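Long-range contact in adenosine deaminase 1 (Arthrobacter aurescens, PDB 3RYS), which probably catalyses the zinc-dependent hydrolytic deamination of adenine to hypoxanthine, a step of purine salvage: residues A[140-145]-A[166-171]. Residues are numbered along the deposited sequence; the frame is centred on the assembly and turned at random.
With ADE (adenine), chain D.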
loop_
_atom_site.group_PDB
_atom_site.type_symbol
_atom_site.label_atom_id
_atom_site.label_comp_id
_atom_site.label_asym_id
_atom_site.label_seq_id
_atom_site.Cartn_x
_atom_site.Cartn_y
_atom_site.Cartn_z
ATOM N N ALA A 140 5.572 -9.293 -1.169
ATOM C CA ALA A 140 6.440 -9.029 -2.307
ATOM C C ALA A 140 5.591 -8.652 -3.512
ATOM O O ALA A 140 4.761 -9.444 -3.972
ATOM C CB ALA A 140 7.300 -10.239 -2.614
ATOM N N ALA A 141 5.780 -7.430 -4.003
ATOM C CA ALA A 141 5.046 -6.952 -5.170
ATOM C C ALA A 141 5.918 -6.984 -6.422
ATOM O O ALA A 141 7.118 -6.708 -6.369
ATOM C CB ALA A 141 4.506 -5.555 -4.931
ATOM N N PHE A 142 5.298 -7.317 -7.550
ATOM C CA PHE A 142 6.021 -7.480 -8.803
ATOM C C PHE A 142 5.721 -6.359 -9.794
ATOM O O PHE A 142 4.597 -5.879 -9.878
ATOM C CB PHE A 142 5.730 -8.862 -9.390
ATOM C CG PHE A 142 6.241 -9.994 -8.534
ATOM C CD1 PHE A 142 7.478 -10.567 -8.783
ATOM C CD2 PHE A 142 5.497 -10.463 -7.461
ATOM C CE1 PHE A 142 7.957 -11.598 -7.990
ATOM C CE2 PHE A 142 5.976 -11.493 -6.663
ATOM C CZ PHE A 142 7.207 -12.058 -6.929
ATOM N N LEU A 143 6.741 -5.931 -10.529
ATOM C CA LEU A 143 6.600 -4.822 -11.469
ATOM C C LEU A 143 5.939 -5.282 -12.761
ATOM O O LEU A 143 6.554 -5.969 -13.574
ATOM C CB LEU A 143 7.963 -4.199 -11.763
ATOM C CG LEU A 143 8.777 -3.874 -10.506
ATOM C CD1 LEU A 143 10.125 -3.257 -10.864
ATOM C CD2 LEU A 143 7.992 -2.957 -9.578
ATOM N N ARG A 144 4.688 -4.887 -12.952
ATOM C CA ARG A 144 3.891 -5.385 -14.067
ATOM C C ARG A 144 4.438 -4.981 -15.433
ATOM O O ARG A 144 4.059 -5.565 -16.446
ATOM C CB ARG A 144 2.434 -4.941 -13.925
ATOM C CG ARG A 144 2.224 -3.440 -14.019
ATOM C CD ARG A 144 0.866 -3.060 -13.472
ATOM N NE ARG A 144 -0.173 -3.957 -13.969
ATOM C CZ ARG A 144 -1.374 -4.091 -13.418
ATOM N NH1 ARG A 144 -1.693 -3.387 -12.340
ATOM N NH2 ARG A 144 -2.255 -4.934 -13.936
ATOM N N ASP A 145 5.323 -3.987 -15.466
ATOM C CA ASP A 145 5.941 -3.565 -16.729
ATOM C C ASP A 145 7.297 -4.226 -16.967
ATOM O O ASP A 145 8.104 -3.751 -17.759
ATOM C CB ASP A 145 6.050 -2.037 -16.835
ATOM C CG ASP A 145 6.650 -1.399 -15.592
ATOM O OD1 ASP A 145 7.165 -2.128 -14.716
ATOM O OD2 ASP A 145 6.605 -0.155 -15.495
ATOM N N ALA A 166 4.223 -13.162 3.184
ATOM C CA ALA A 166 2.913 -13.737 3.456
ATOM C C ALA A 166 2.088 -13.833 2.178
ATOM O O ALA A 166 1.168 -14.643 2.072
ATOM C CB ALA A 166 2.184 -12.897 4.489
ATOM N N GLY A 167 2.420 -12.994 1.206
ATOM C CA GLY A 167 1.659 -12.939 -0.024
ATOM C C GLY A 167 2.383 -12.219 -1.143
ATOM O O GLY A 167 3.523 -11.776 -0.993
ATOM N N ILE A 168 1.700 -12.092 -2.271
ATOM C CA ILE A 168 2.291 -11.525 -3.469
ATOM C C ILE A 168 1.415 -10.399 -3.988
ATOM O O ILE A 168 0.193 -10.436 -3.837
ATOM C CB ILE A 168 2.458 -12.608 -4.546
ATOM C CG1 ILE A 168 3.623 -13.521 -4.175
ATOM C CG2 ILE A 168 2.674 -12.001 -5.910
ATOM C CD1 ILE A 168 4.087 -14.395 -5.314
ATOM N N GLY A 169 2.044 -9.390 -4.582
ATOM C CA GLY A 169 1.329 -8.228 -5.071
ATOM C C GLY A 169 1.694 -7.910 -6.503
ATOM O O GLY A 169 2.549 -8.560 -7.094
ATOM N N LEU A 170 1.046 -6.895 -7.059
ATOM C CA LEU A 170 1.253 -6.530 -8.451
ATOM C C LEU A 170 1.057 -5.024 -8.606
ATOM O O LEU A 170 -0.042 -4.515 -8.415
ATOM C CB LEU A 170 0.270 -7.311 -9.334
ATOM C CG LEU A 170 0.491 -7.514 -10.841
ATOM C CD1 LEU A 170 -0.099 -6.368 -11.640
ATOM C CD2 LEU A 170 1.963 -7.728 -11.189
ATOM N N ASP A 171 2.128 -4.309 -8.935
ATOM C CA ASP A 171 2.036 -2.863 -9.099
ATOM C C ASP A 171 2.856 -2.344 -10.282
ATOM O O ASP A 171 3.134 -3.088 -11.223
ATOM C CB ASP A 171 2.408 -2.136 -7.797
ATOM C CG ASP A 171 3.826 -2.431 -7.339
ATOM O OD1 ASP A 171 4.564 -3.126 -8.066
ATOM O OD2 ASP A 171 4.207 -1.960 -6.246
HETATM N N9 ADE D . 3.990 1.528 -7.225
HETATM C C8 ADE D . 3.997 2.150 -6.004
HETATM N N7 ADE D . 2.851 2.708 -5.674
HETATM C C5 ADE D . 2.036 2.432 -6.763
HETATM C C6 ADE D . 0.689 2.750 -7.043
HETATM N N6 ADE D . -0.086 3.447 -6.204
HETATM N N1 ADE D . 0.175 2.324 -8.219
HETATM C C2 ADE D . 0.961 1.629 -9.054
HETATM N N3 ADE D . 2.238 1.267 -8.904
HETATM C C4 ADE D . 2.720 1.705 -7.727
#
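Five backbone hydrogen bonds join strands 140-143 and 167-171 in parallel, from Ala140 N to Gly167 O at one end to Arg144 N on Asp171 O (2.9 Å, N-H...O angle 168°) at the other, this last bond lying just past the end of the first strand. Packing is closest at Ala141 and Gly169, whose CA atoms are 3.9 Å apart. On the face of Phe142, Ile168 and Leu170, the Phe142 ring brings CE2 to 3.4 Å from Ile168 CG2 and turns its edge, in plane, to Gly169 O. The side chains of Arg144 and Leu170 cross at about a right angle. The Ala141, Leu143 and Asp171 face is buried too, and looser only in what passes between the two strands: Ala141 CB stands 3.8 Å from Asp171 OD2. Here Asp171 borders the adenine pocket beside the zinc ligand His21, its CB 3.6 Å from adenine N3. Its CG, set between the backbone N and carbonyl carbon (chi1 60°), lies 4.0 Å from adenine N9. Beyond the strand end, Arg144 NH2 bonds Asn177 O and NH1 bonds His199 O; an alanine here would probably leave both carbonyls without these donors. The two strands and helix 148-160 make a beta-alpha-beta unit of this family's TIM barrel; 95-102 flanks 135-143, 195-200 flanks 167-171, and the Phe142 and Ile168 side chains pack against helices 148-160 and 183-191.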